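Local coordinates for protein aromatic amino acid aminotransferase I (PDB 6HNU) that probably transfers the amino group of aromatic L-amino acids to 2-oxoglutarate, using pyridoxal 5'-phosphate as cofactor, to give aromatic oxo-acids and L-glutamate, at residues L15-S20 with R150-S154; W133-V137 with L318-V322; Q376-K380 with L478-G482; L195-S200 with I235-F241. Numbering follows the deposited sequence.

Contact 1. Residues L15-S20 with R150-S154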
# COMPACT_ATOMS: atom_id res chain seq x y z
N LEU B 15 -22.56 5.12 10.33
CA LEU B 15 -21.97 3.75 10.32
C LEU B 15 -20.44 3.83 10.31
O LEU B 15 -19.78 2.77 10.51
CB LEU B 15 -22.54 2.98 9.13
CG LEU B 15 -24.04 2.72 9.23
CD1 LEU B 15 -24.50 1.89 8.04
CD2 LEU B 15 -24.39 2.05 10.56
N LEU B 16 -19.87 5.02 10.10
CA LEU B 16 -18.40 5.21 10.26
C LEU B 16 -18.01 4.95 11.71
O LEU B 16 -18.80 5.29 12.61
CB LEU B 16 -18.01 6.63 9.86
CG LEU B 16 -18.19 7.00 8.41
CD1 LEU B 16 -18.10 8.51 8.24
CD2 LEU B 16 -17.17 6.30 7.49
N SER B 17 -16.84 4.36 11.93
CA SER B 17 -16.17 4.28 13.24
C SER B 17 -15.91 5.73 13.73
O SER B 17 -15.68 6.65 12.88
CB SER B 17 -14.91 3.49 13.14
OG SER B 17 -13.84 4.27 12.65
N ASN B 18 -15.95 5.93 15.04
CA ASN B 18 -15.54 7.19 15.72
C ASN B 18 -14.16 7.62 15.20
O ASN B 18 -14.02 8.81 14.83
CB ASN B 18 -15.59 7.02 17.24
CG ASN B 18 -17.01 6.95 17.76
OD1 ASN B 18 -17.97 7.18 17.02
ND2 ASN B 18 -17.17 6.62 19.04
N GLU B 19 -13.24 6.67 15.02
CA GLU B 19 -11.83 6.96 14.64
C GLU B 19 -11.79 7.51 13.21
O GLU B 19 -11.05 8.48 12.94
CB GLU B 19 -11.00 5.69 14.85
CG GLU B 19 -10.98 5.20 16.31
CD GLU B 19 -12.13 4.30 16.78
OE1 GLU B 19 -13.04 4.04 15.99
OE2 GLU B 19 -12.09 3.83 17.92
N SER B 20 -12.59 6.95 12.31
CA SER B 20 -12.65 7.39 10.89
C SER B 20 -13.19 8.83 10.86
O SER B 20 -12.61 9.70 10.17
CB SER B 20 -13.49 6.45 10.09
OG SER B 20 -13.55 6.83 8.74
N ARG B 150 -10.90 -0.42 8.85
CA ARG B 150 -10.46 0.79 9.62
C ARG B 150 -11.46 1.94 9.53
O ARG B 150 -11.38 2.81 10.42
CB ARG B 150 -9.05 1.22 9.21
CG ARG B 150 -8.00 0.17 9.47
CD ARG B 150 -6.66 0.45 8.80
NE ARG B 150 -5.91 1.39 9.60
CZ ARG B 150 -4.68 1.84 9.32
NH1 ARG B 150 -4.09 2.64 10.18
NH2 ARG B 150 -4.06 1.49 8.20
N THR B 151 -12.28 1.98 8.49
CA THR B 151 -13.27 3.05 8.20
C THR B 151 -14.57 2.77 8.96
O THR B 151 -15.13 3.73 9.50
CB THR B 151 -13.47 3.15 6.69
OG1 THR B 151 -12.19 3.45 6.15
CG2 THR B 151 -14.53 4.14 6.29
N PHE B 152 -15.02 1.51 9.06
CA PHE B 152 -16.38 1.19 9.58
C PHE B 152 -16.35 0.47 10.94
O PHE B 152 -17.43 0.30 11.49
CB PHE B 152 -17.16 0.39 8.56
CG PHE B 152 -17.40 1.14 7.28
CD1 PHE B 152 -18.17 2.28 7.27
CD2 PHE B 152 -16.80 0.73 6.10
CE1 PHE B 152 -18.41 2.97 6.09
CE2 PHE B 152 -17.01 1.44 4.93
CZ PHE B 152 -17.81 2.56 4.92
N CYS B 153 -15.20 0.09 11.46
CA CYS B 153 -15.11 -0.77 12.66
C CYS B 153 -14.14 -0.23 13.70
O CYS B 153 -13.02 0.15 13.33
CB CYS B 153 -14.66 -2.17 12.27
SG CYS B 153 -15.81 -2.97 11.11
N SER B 154 -14.57 -0.22 14.98
CA SER B 154 -13.73 -0.03 16.18
C SER B 154 -13.53 -1.42 16.79
O SER B 154 -14.38 -2.33 16.51
CB SER B 154 -14.36 0.95 17.16
OG SER B 154 -14.88 2.15 16.52
O HOH W 1 -11.73 2.54 12.98
O HOH W 2 -17.02 3.54 16.54
O HOH W 3 -11.36 6.02 7.15
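Direct hydrogen bonds join the two segments at two places. The backbone Ser-17 N donates to Thr-151 O (3.0 Å), one of the last carbonyls of helix 141-152, and at the outer side Ser-154 OG donates to Glu-19 OE1 (2.7 Å). Both lie beside the start of the short helix 18-22, where Ser-17 is the N-cap: its OG accepts from Ser-20 N at 3.0 Å, closing the first turn of that helix. A helix start is thus laid against a helix end: at Cys-153 the chain leaves helix 141-152, part of the large, pyridoxal-phosphate-binding domain of this aminotransferase. Three waters extend the polar network. Water 1 accepts a hydrogen bond from Ser-17 OG (2.7 Å) and donates to Arg-150 O (2.6 Å) and Cys-153 O (2.7 Å); water 2 links Asn-18 N (3.0 Å) with Ser-154 OG (2.6 Å), and water 3 links Ser-20 OG (2.8 Å) with Thr-151 OG1 (2.9 Å). Apolar packing is narrower: Leu-16 CD2 lies 3.6 Å from Thr-151 CG2 and 3.8 Å from Phe-152 CE1. The carbonyls of Leu-15 and Phe-152, close together, share Lys-208 NZ as hydrogen-bond donor. Arg-150 directs its guanidinium to the dimer interface, where it forms a salt bridge with Asp-146 of the second subunit.

Contact 2. Residues W133-V137 with L318-V322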
# COMPACT_ATOMS: atom_id res chain seq x y z
N TRP B 133 -22.35 8.80 -6.24
CA TRP B 133 -21.43 7.64 -6.18
C TRP B 133 -20.10 8.07 -6.78
O TRP B 133 -20.02 9.09 -7.57
CB TRP B 133 -21.99 6.40 -6.89
CG TRP B 133 -22.01 6.49 -8.38
CD1 TRP B 133 -22.97 7.12 -9.12
CD2 TRP B 133 -21.05 5.97 -9.32
NE1 TRP B 133 -22.69 7.00 -10.45
CE2 TRP B 133 -21.51 6.34 -10.62
CE3 TRP B 133 -19.87 5.23 -9.22
CZ2 TRP B 133 -20.83 5.97 -11.79
CZ3 TRP B 133 -19.19 4.88 -10.38
CH2 TRP B 133 -19.68 5.23 -11.64
N ASP B 134 -19.05 7.36 -6.41
CA ASP B 134 -17.71 7.65 -6.95
C ASP B 134 -16.86 6.39 -6.90
O ASP B 134 -17.33 5.35 -6.41
CB ASP B 134 -17.05 8.81 -6.21
CG ASP B 134 -16.17 9.67 -7.11
OD1 ASP B 134 -16.20 9.48 -8.37
OD2 ASP B 134 -15.46 10.48 -6.57
N VAL B 135 -15.68 6.53 -7.49
CA VAL B 135 -14.59 5.53 -7.42
C VAL B 135 -13.34 6.25 -6.92
O VAL B 135 -13.08 7.40 -7.32
CB VAL B 135 -14.39 4.87 -8.78
CG1 VAL B 135 -15.64 4.13 -9.20
CG2 VAL B 135 -14.01 5.87 -9.84
N ILE B 136 -12.58 5.56 -6.08
CA ILE B 136 -11.22 5.96 -5.66
C ILE B 136 -10.30 4.76 -5.92
O ILE B 136 -10.78 3.62 -6.01
CB ILE B 136 -11.21 6.41 -4.18
CG1 ILE B 136 -11.69 5.31 -3.22
CG2 ILE B 136 -12.04 7.69 -4.05
CD1 ILE B 136 -11.45 5.59 -1.73
N VAL B 137 -9.03 5.02 -6.07
CA VAL B 137 -8.03 3.97 -6.28
C VAL B 137 -7.75 3.26 -4.95
O VAL B 137 -7.93 3.83 -3.84
CB VAL B 137 -6.77 4.53 -6.95
CG1 VAL B 137 -7.12 5.05 -8.32
CG2 VAL B 137 -6.07 5.57 -6.09
N LEU B 318 -16.40 7.29 0.73
CA LEU B 318 -15.14 7.21 -0.04
C LEU B 318 -14.18 8.30 0.46
O LEU B 318 -12.98 8.02 0.53
CB LEU B 318 -15.37 7.34 -1.55
CG LEU B 318 -15.97 6.13 -2.25
CD1 LEU B 318 -15.78 6.19 -3.75
CD2 LEU B 318 -15.41 4.87 -1.73
N GLU B 319 -14.69 9.47 0.85
CA GLU B 319 -13.85 10.58 1.36
C GLU B 319 -13.10 10.13 2.62
O GLU B 319 -11.93 10.50 2.74
CB GLU B 319 -14.69 11.84 1.54
CG GLU B 319 -13.85 13.03 1.99
CD GLU B 319 -13.66 13.09 3.49
OE1 GLU B 319 -14.45 12.41 4.19
OE2 GLU B 319 -12.68 13.75 3.96
N ARG B 320 -13.72 9.35 3.52
CA ARG B 320 -13.05 8.81 4.72
C ARG B 320 -11.97 7.78 4.33
O ARG B 320 -10.92 7.76 4.99
CB ARG B 320 -14.07 8.21 5.69
CG ARG B 320 -15.01 9.23 6.29
CD ARG B 320 -14.35 10.14 7.31
NE ARG B 320 -13.80 11.37 6.75
CZ ARG B 320 -13.09 12.27 7.42
NH1 ARG B 320 -12.71 13.38 6.81
NH2 ARG B 320 -12.80 12.10 8.71
N TYR B 321 -12.21 6.94 3.34
CA TYR B 321 -11.13 6.09 2.79
C TYR B 321 -9.96 6.96 2.31
O TYR B 321 -8.81 6.56 2.52
CB TYR B 321 -11.60 5.23 1.63
CG TYR B 321 -12.37 3.98 1.99
CD1 TYR B 321 -13.75 4.02 2.18
CD2 TYR B 321 -11.76 2.75 1.96
CE1 TYR B 321 -14.49 2.86 2.39
CE2 TYR B 321 -12.48 1.58 2.21
CZ TYR B 321 -13.85 1.63 2.41
OH TYR B 321 -14.58 0.49 2.59
N VAL B 322 -10.21 8.07 1.60
CA VAL B 322 -9.12 8.92 1.05
C VAL B 322 -8.28 9.48 2.22
O VAL B 322 -7.05 9.36 2.19
CB VAL B 322 -9.68 10.02 0.14
CG1 VAL B 322 -8.57 10.98 -0.27
CG2 VAL B 322 -10.37 9.42 -1.09
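Ile-136 is the side chain that strand 133-138 pushes farthest into helix 315-327. With chi1 in the p well and chi2 trans, its CD1 extends to the helix surface, 3.4 Å from Tyr-321 CB, 3.7 Å from Leu-318 O and 4.0 Å from Leu-318 CD2. Leu-318 answers from the helix in an mt rotamer that carries CD1 back onto the strand, 3.2 Å from Asp-134 O and 3.8 Å from Asp-134 CB. Val-322, one turn on with chi1 trans, offers CG2 to Ile-136 CG2 (3.8 Å). Tyr-321 presents its CB to Ile-136, but its m rotamer turns the ring off toward helix 141-152, where its hydroxyl hydrogen-bonds Thr-148. Asp-134 also has its charge engaged elsewhere, in a salt bridge to Lys-119 of helix 112-126. Trp-133 and Val-135 point their CA-to-CB bonds away from helix 315-327, as strand alternation requires, and pack against helix 112-126. The contact between the two segments is therefore apolar, and the axes of strand segment 133-137 and helix segment 318-322 run nearly parallel, 17° apart, with a closest approach of 9.3 Å. An edge strand of the mixed sheet, paired antiparallel with strand 309-314 and covered by helices on both faces, is characteristic of the alpha/beta/alpha sandwich of the large domain in fold-type I PLP enzymes.

Contact 3. Residues Q376-K380 with L478-G482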
# COMPACT_ATOMS: atom_id res chain seq x y z
N GLN B 376 -16.65 -38.03 -13.41
CA GLN B 376 -16.08 -39.30 -13.91
C GLN B 376 -15.42 -40.06 -12.76
O GLN B 376 -15.60 -41.28 -12.70
CB GLN B 376 -15.07 -38.94 -14.98
CG GLN B 376 -14.51 -40.11 -15.77
CD GLN B 376 -13.47 -39.60 -16.73
OE1 GLN B 376 -12.41 -40.22 -16.91
NE2 GLN B 376 -13.73 -38.46 -17.35
N PHE B 377 -14.63 -39.37 -11.92
CA PHE B 377 -13.57 -40.02 -11.11
C PHE B 377 -13.96 -40.12 -9.64
O PHE B 377 -13.41 -41.00 -8.96
CB PHE B 377 -12.25 -39.27 -11.27
CG PHE B 377 -11.58 -39.51 -12.59
CD1 PHE B 377 -11.25 -40.79 -12.99
CD2 PHE B 377 -11.26 -38.45 -13.42
CE1 PHE B 377 -10.61 -41.02 -14.21
CE2 PHE B 377 -10.64 -38.68 -14.65
CZ PHE B 377 -10.31 -39.96 -15.03
N VAL B 378 -14.88 -39.30 -9.16
CA VAL B 378 -15.17 -39.23 -7.70
C VAL B 378 -16.38 -40.09 -7.41
O VAL B 378 -17.45 -39.86 -7.96
CB VAL B 378 -15.36 -37.79 -7.19
CG1 VAL B 378 -15.61 -37.81 -5.69
CG2 VAL B 378 -14.17 -36.90 -7.51
N PRO B 379 -16.24 -41.09 -6.51
CA PRO B 379 -17.37 -41.94 -6.15
C PRO B 379 -18.58 -41.21 -5.58
O PRO B 379 -18.47 -40.55 -4.57
CB PRO B 379 -16.82 -42.93 -5.10
CG PRO B 379 -15.42 -42.45 -4.77
CD PRO B 379 -14.99 -41.50 -5.87
N LYS B 380 -19.74 -41.46 -6.19
CA LYS B 380 -20.98 -40.69 -5.96
C LYS B 380 -21.72 -41.13 -4.70
O LYS B 380 -22.50 -40.29 -4.17
CB LYS B 380 -21.85 -40.79 -7.21
CG LYS B 380 -21.17 -40.30 -8.48
CD LYS B 380 -22.04 -40.41 -9.70
CE LYS B 380 -21.34 -39.93 -10.95
NZ LYS B 380 -21.14 -38.46 -10.89
N LEU B 478 -7.30 -35.08 -10.37
CA LEU B 478 -8.66 -35.38 -9.89
C LEU B 478 -8.94 -36.88 -9.99
O LEU B 478 -9.77 -37.38 -9.21
CB LEU B 478 -9.62 -34.54 -10.72
CG LEU B 478 -9.61 -33.07 -10.33
CD1 LEU B 478 -10.71 -32.35 -11.07
CD2 LEU B 478 -9.80 -32.92 -8.83
N GLU B 479 -8.24 -37.57 -10.89
CA GLU B 479 -8.28 -39.06 -10.94
C GLU B 479 -7.63 -39.56 -9.65
O GLU B 479 -8.24 -40.38 -8.97
CB GLU B 479 -7.61 -39.61 -12.19
CG GLU B 479 -7.43 -41.12 -12.14
CD GLU B 479 -7.25 -41.80 -13.49
OE1 GLU B 479 -6.39 -41.34 -14.27
OE2 GLU B 479 -7.98 -42.78 -13.75
N LYS B 480 -6.46 -39.03 -9.30
CA LYS B 480 -5.75 -39.40 -8.05
C LYS B 480 -6.63 -39.08 -6.85
O LYS B 480 -6.60 -39.87 -5.89
CB LYS B 480 -4.34 -38.79 -8.03
CG LYS B 480 -3.39 -39.38 -9.05
CD LYS B 480 -2.03 -38.72 -9.14
CE LYS B 480 -1.11 -39.48 -10.08
NZ LYS B 480 0.09 -38.68 -10.45
N PHE B 481 -7.46 -38.02 -6.90
CA PHE B 481 -8.32 -37.61 -5.76
C PHE B 481 -9.48 -38.61 -5.63
O PHE B 481 -9.84 -39.00 -4.52
CB PHE B 481 -8.86 -36.19 -5.92
CG PHE B 481 -9.59 -35.70 -4.70
CD1 PHE B 481 -8.90 -35.34 -3.55
CD2 PHE B 481 -10.97 -35.66 -4.66
CE1 PHE B 481 -9.57 -34.91 -2.42
CE2 PHE B 481 -11.64 -35.24 -3.52
CZ PHE B 481 -10.94 -34.87 -2.41
N GLY B 482 -10.06 -38.98 -6.77
CA GLY B 482 -11.09 -40.04 -6.82
C GLY B 482 -10.58 -41.32 -6.17
O GLY B 482 -11.33 -41.89 -5.35
O HOH W 4 -10.29 -42.32 -9.42
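This is a close packing of a helix end against a helix flank, away from the cofactor: the long helix 334-377 ends against the C-terminal helix 471-489. Phe-377, in the last turn, lays its ring on the helix, with Glu-479 CB 3.7 Å from the ring centroid and only 3° off the normal, a CH-pi contact over the face. Just beyond, the backbones draw together at Gly-482, whose CA lies 4.3 Å from Val-378 CA and makes a CA-H...O contact of 3.3 Å to Phe-377 O. A side chain could not fit here, since an ideal CB would clash with that carbonyl. Water 4 bridges Glu-479 O (2.9 Å) and, weakly, Phe-377 O (3.4 Å). Pro-379 CD reaches Gly-482 O at 3.7 Å. Val-378 and Phe-481 turn inward toward the antiparallel sheet, touching Val-396 and Leu-431 respectively. Helices packed together over one antiparallel sheet are characteristic of the small, C-terminal domain of aminotransferases of this family.

Contact 4. Residues L195-S200 with I235-F241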
# COMPACT_ATOMS: atom_id res chain seq x y z
N LEU B 195 -29.97 -15.53 7.66
CA LEU B 195 -29.42 -14.16 7.87
C LEU B 195 -30.52 -13.24 8.41
O LEU B 195 -30.27 -12.53 9.41
CB LEU B 195 -28.81 -13.64 6.56
CG LEU B 195 -28.38 -12.18 6.62
CD1 LEU B 195 -27.24 -12.01 7.62
CD2 LEU B 195 -27.94 -11.68 5.26
N GLU B 196 -31.72 -13.25 7.80
CA GLU B 196 -32.89 -12.48 8.29
C GLU B 196 -33.16 -12.88 9.75
O GLU B 196 -33.42 -12.01 10.56
CB GLU B 196 -34.13 -12.74 7.43
CG GLU B 196 -35.42 -12.15 7.98
CD GLU B 196 -35.49 -10.65 8.15
OE1 GLU B 196 -34.98 -9.93 7.28
OE2 GLU B 196 -36.15 -10.19 9.09
N GLU B 197 -33.19 -14.18 10.01
CA GLU B 197 -33.56 -14.74 11.35
C GLU B 197 -32.51 -14.24 12.35
O GLU B 197 -32.90 -13.75 13.42
CB GLU B 197 -33.62 -16.27 11.31
CG GLU B 197 -33.60 -16.92 12.70
CD GLU B 197 -34.82 -16.57 13.50
OE1 GLU B 197 -35.80 -16.08 12.88
OE2 GLU B 197 -34.82 -16.78 14.75
N LEU B 198 -31.23 -14.39 12.01
CA LEU B 198 -30.08 -13.94 12.84
C LEU B 198 -30.28 -12.47 13.23
O LEU B 198 -30.07 -12.12 14.39
CB LEU B 198 -28.79 -14.15 12.06
CG LEU B 198 -27.50 -13.81 12.80
CD1 LEU B 198 -27.32 -14.69 14.03
CD2 LEU B 198 -26.31 -13.98 11.88
N MET B 199 -30.62 -11.62 12.26
CA MET B 199 -30.80 -10.17 12.49
C MET B 199 -32.07 -9.93 13.30
O MET B 199 -32.07 -9.02 14.11
CB MET B 199 -30.83 -9.41 11.16
CG MET B 199 -29.46 -9.31 10.48
SD MET B 199 -28.07 -8.77 11.54
CE MET B 199 -28.75 -7.31 12.32
N SER B 200 -33.16 -10.67 13.06
CA SER B 200 -34.47 -10.37 13.70
C SER B 200 -34.34 -10.48 15.23
O SER B 200 -35.12 -9.80 15.89
CB SER B 200 -35.59 -11.25 13.21
OG SER B 200 -35.35 -12.58 13.64
N ILE B 235 -32.38 -7.18 3.48
CA ILE B 235 -32.00 -7.38 4.90
C ILE B 235 -31.04 -6.27 5.33
O ILE B 235 -31.26 -5.68 6.39
CB ILE B 235 -31.42 -8.79 5.08
CG1 ILE B 235 -32.50 -9.84 4.80
CG2 ILE B 235 -30.79 -8.95 6.45
CD1 ILE B 235 -31.93 -11.18 4.54
N ALA B 236 -30.05 -5.93 4.49
CA ALA B 236 -29.08 -4.84 4.82
C ALA B 236 -29.87 -3.54 5.00
O ALA B 236 -29.58 -2.80 5.91
CB ALA B 236 -28.05 -4.75 3.72
N CYS B 237 -30.91 -3.31 4.21
CA CYS B 237 -31.69 -2.04 4.28
C CYS B 237 -32.55 -2.05 5.54
O CYS B 237 -32.64 -1.02 6.21
CB CYS B 237 -32.55 -1.82 3.05
SG CYS B 237 -31.61 -1.52 1.53
N LYS B 238 -33.13 -3.20 5.87
CA LYS B 238 -34.11 -3.33 6.97
C LYS B 238 -33.37 -3.19 8.29
O LYS B 238 -33.89 -2.54 9.21
CB LYS B 238 -34.87 -4.66 6.86
CG LYS B 238 -35.75 -5.06 8.04
CD LYS B 238 -36.43 -6.42 7.85
CE LYS B 238 -37.38 -6.79 8.98
NZ LYS B 238 -37.96 -8.14 8.77
N TYR B 239 -32.16 -3.74 8.40
CA TYR B 239 -31.44 -3.68 9.69
C TYR B 239 -30.35 -2.60 9.64
O TYR B 239 -29.67 -2.43 10.63
CB TYR B 239 -30.91 -5.06 10.05
CG TYR B 239 -32.02 -6.02 10.30
CD1 TYR B 239 -32.71 -5.98 11.51
CD2 TYR B 239 -32.44 -6.90 9.32
CE1 TYR B 239 -33.74 -6.87 11.77
CE2 TYR B 239 -33.49 -7.78 9.55
CZ TYR B 239 -34.14 -7.76 10.79
OH TYR B 239 -35.18 -8.62 11.03
N ASP B 240 -30.22 -1.89 8.52
CA ASP B 240 -29.26 -0.75 8.38
C ASP B 240 -27.82 -1.17 8.69
O ASP B 240 -27.19 -0.59 9.56
CB ASP B 240 -29.70 0.43 9.24
CG ASP B 240 -28.90 1.68 8.96
OD1 ASP B 240 -28.39 1.81 7.82
OD2 ASP B 240 -28.76 2.50 9.90
N PHE B 241 -27.25 -2.06 7.88
CA PHE B 241 -25.81 -2.37 7.87
C PHE B 241 -25.35 -2.25 6.41
O PHE B 241 -26.21 -2.30 5.50
CB PHE B 241 -25.47 -3.70 8.57
CG PHE B 241 -26.13 -4.94 8.00
CD1 PHE B 241 -25.65 -5.55 6.85
CD2 PHE B 241 -27.22 -5.51 8.64
CE1 PHE B 241 -26.31 -6.65 6.32
CE2 PHE B 241 -27.83 -6.64 8.14
CZ PHE B 241 -27.37 -7.22 6.99
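Met-199 lies at the apolar centre, between two aromatic rings. Its CB sits over the face of Tyr-239, 3.4 Å from the ring centroid in a CH-pi contact, and its CG is 3.9 Å from Phe-241 CE2; the sulfur SD stands obliquely to both rings, 5.5 Å from the centroid of Tyr-239 and 5.0 Å from that of Phe-241, as Met-aromatic contacts. Ile-235 CG2 extends the apolar centre, 4.0 Å from Leu-195 CG and 4.3 Å from Met-199 CG, while Leu-195 and Met-199 also rest on Leu-160 of the sheet. The two helical segments run almost parallel, at 9°, with a closest approach of their axes of 10.7 Å. Farther out, Ser-200 CB lies 3.4 Å from Tyr-239 OH. At the polar edge Glu-196 OE2 accepts from Tyr-239 OH (2.7 Å) and from Lys-238 NZ (2.8 Å), the latter a salt bridge. Helices 192-200 and 226-239 are thus joined by an apolar interior with one thioether, and by a salt bridge and a hydrogen bond to one carboxylate oxygen at the outer edge.

Contacts 1, 2 and 4 belong to the large domain with its mixed sheet, whereas contact 3 lies in the small domain, its centre about 41 to 48 Å from the centres of the others. Contacts 1 and 2 are neighbours, centres about 15 Å apart: their segments alternate along the chain, and helix 315-327 meets both, with Arg-320 NH2 2.8 Å from Ser-20 O, a probable hydrogen bond. Contact 4, nested within the loop that contact 2 closes, touches contact 1 through Leu-15 and Asp-240. The N-terminal segment thus links helix 141-152, helix 315-327 and the end of helix 226-239. From contact 2 the chain passes through helix 334-377, which ends in contact 3 and so connects the two domains.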